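Local coordinates for protein beta-1,4-mannanase (Aplysia kurodai, PDB 3VUP) that probably hydrolyses beta-1,4-mannosidic links in mannan as a TIM-barrel glycosidase of the sea hare's digestive fluid, at residues H3-G7 and H8-N12. Residues are numbered along the deposited sequence; the frame is centred on the assembly and turned at random. Where two conformers were deposited one is given.
Sequences HIQNG and HFVLN
His3 pairs with Val10 and Gln5 with His8 as antiparallel hydrogen-bonded pairs, with the non-hydrogen-bonded pair Ile4 and Phe9 between them. This is a tight beta hairpin closed by a type I' turn from Gln5 to His8. At the turn, His8 N donates to Gln5 O at 3.1 Å. Asn6 and Gly7 both have positive phi, and a side chain at Gly7 would press on the preceding carbonyl. His3, Gln5, His8 and Val10 share one face. The His3 ring stands over Val10, whose CB lies 4.0 Å from the ring centroid, a CH-pi contact over the ring face. The ring gets there because His3 CG sits between the backbone N and the carbonyl carbon (chi1 58°). Val10 CG1 comes 3.5 Å from His3 NE2, while Val10 CG2 touches Gln5 CB at 3.8 Å. Replacing His3 by an alanine removes the ring and would probably leave Val10 CB and CG1 without their cover on this face. On the other face Ile4 and Phe9 lie side by side. Phe9 is buried: its ring meets Phe258 edge-to-face and touches Pro288 and Ala317, residues just before strands 259-262, 289-293 and 318-322, so the hairpin packs against the N-terminal end of the TIM barrel. Ile4 packs against the same ring, with CG1 3.8 Å from Phe9 CD1.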
loop_
_atom_site.group_PDB
_atom_site.type_symbol
_atom_site.label_atom_id
_atom_site.label_comp_id
_atom_site.label_asym_id
_atom_site.label_seq_id
_atom_site.Cartn_x
_atom_site.Cartn_y
_atom_site.Cartn_z
ATOM N N HIS A 3 -8.655 5.748 12.233
ATOM C CA HIS A 3 -9.333 4.498 12.508
ATOM C C HIS A 3 -10.523 4.374 11.573
ATOM O O HIS A 3 -10.787 5.270 10.759
ATOM C CB HIS A 3 -9.752 4.412 13.985
ATOM C CG HIS A 3 -10.648 5.523 14.429
ATOM N ND1 HIS A 3 -11.999 5.355 14.645
ATOM C CD2 HIS A 3 -10.386 6.826 14.690
ATOM C CE1 HIS A 3 -12.530 6.506 15.021
ATOM N NE2 HIS A 3 -11.572 7.413 15.061
ATOM N N ILE A 4 -11.231 3.262 11.686
ATOM C CA ILE A 4 -12.394 3.006 10.862
ATOM C C ILE A 4 -13.579 2.784 11.789
ATOM O O ILE A 4 -13.530 1.957 12.692
ATOM C CB ILE A 4 -12.159 1.808 9.930
ATOM C CG1 ILE A 4 -11.051 2.163 8.930
ATOM C CG2 ILE A 4 -13.443 1.438 9.210
ATOM C CD1 ILE A 4 -10.513 0.995 8.149
ATOM N N GLN A 5 -14.625 3.575 11.591
ATOM C CA GLN A 5 -15.791 3.539 12.455
ATOM C C GLN A 5 -16.997 3.441 11.542
ATOM O O GLN A 5 -17.120 4.212 10.590
ATOM C CB GLN A 5 -15.845 4.815 13.309
ATOM C CG GLN A 5 -16.891 4.831 14.414
ATOM C CD GLN A 5 -16.720 6.010 15.366
ATOM O OE1 GLN A 5 -15.741 6.758 15.287
ATOM N NE2 GLN A 5 -17.673 6.177 16.273
ATOM N N ASN A 6 -17.867 2.470 11.807
ATOM C CA ASN A 6 -19.049 2.253 10.977
ATOM C C ASN A 6 -18.718 2.122 9.489
ATOM O O ASN A 6 -19.475 2.575 8.634
ATOM C CB ASN A 6 -20.065 3.376 11.195
ATOM C CG ASN A 6 -20.451 3.528 12.649
ATOM O OD1 ASN A 6 -20.655 2.539 13.352
ATOM N ND2 ASN A 6 -20.542 4.770 13.113
ATOM N N GLY A 7 -17.570 1.521 9.190
ATOM C CA GLY A 7 -17.194 1.241 7.815
ATOM C C GLY A 7 -16.500 2.362 7.059
ATOM O O GLY A 7 -16.276 2.251 5.855
ATOM N N HIS A 8 -16.154 3.444 7.748
ATOM C CA HIS A 8 -15.528 4.608 7.118
ATOM C C HIS A 8 -14.315 5.088 7.905
ATOM O O HIS A 8 -14.306 4.989 9.134
ATOM C CB HIS A 8 -16.524 5.769 7.053
ATOM C CG HIS A 8 -17.829 5.417 6.412
ATOM N ND1 HIS A 8 -19.004 5.298 7.124
ATOM C CD2 HIS A 8 -18.143 5.157 5.122
ATOM C CE1 HIS A 8 -19.985 4.983 6.298
ATOM N NE2 HIS A 8 -19.490 4.892 5.077
ATOM N N PHE A 9 -13.332 5.666 7.213
ATOM C CA PHE A 9 -12.214 6.308 7.899
ATOM C C PHE A 9 -12.707 7.490 8.714
ATOM O O PHE A 9 -13.504 8.309 8.238
ATOM C CB PHE A 9 -11.174 6.847 6.921
ATOM C CG PHE A 9 -10.344 5.796 6.247
ATOM C CD1 PHE A 9 -9.490 4.981 6.971
ATOM C CD2 PHE A 9 -10.377 5.665 4.870
ATOM C CE1 PHE A 9 -8.701 4.034 6.331
ATOM C CE2 PHE A 9 -9.602 4.727 4.233
ATOM C CZ PHE A 9 -8.765 3.906 4.961
ATOM N N VAL A 10 -12.189 7.581 9.936
ATOM C CA VAL A 10 -12.449 8.692 10.834
ATOM C C VAL A 10 -11.124 9.152 11.434
ATOM O O VAL A 10 -10.280 8.327 11.807
ATOM C CB VAL A 10 -13.426 8.276 11.957
ATOM C CG1 VAL A 10 -13.594 9.388 12.989
ATOM C CG2 VAL A 10 -14.769 7.882 11.374
ATOM N N LEU A 11 -10.942 10.467 11.513
ATOM C CA LEU A 11 -9.795 11.044 12.197
ATOM C C LEU A 11 -10.293 12.235 12.997
ATOM O O LEU A 11 -10.990 13.094 12.462
ATOM C CB LEU A 11 -8.715 11.493 11.204
ATOM C CG LEU A 11 -7.428 12.011 11.870
ATOM C CD1 LEU A 11 -6.578 10.862 12.374
ATOM C CD2 LEU A 11 -6.642 12.878 10.923
ATOM N N ASN A 12 -9.949 12.282 14.277
ATOM C CA ASN A 12 -10.302 13.426 15.112
ATOM C C ASN A 12 -11.790 13.766 15.068
ATOM O O ASN A 12 -12.189 14.930 14.961
ATOM C CB ASN A 12 -9.413 14.627 14.782
ATOM C CG ASN A 12 -8.001 14.435 15.275
ATOM O OD1 ASN A 12 -7.788 13.854 16.338
ATOM N ND2 ASN A 12 -7.027 14.896 14.498
#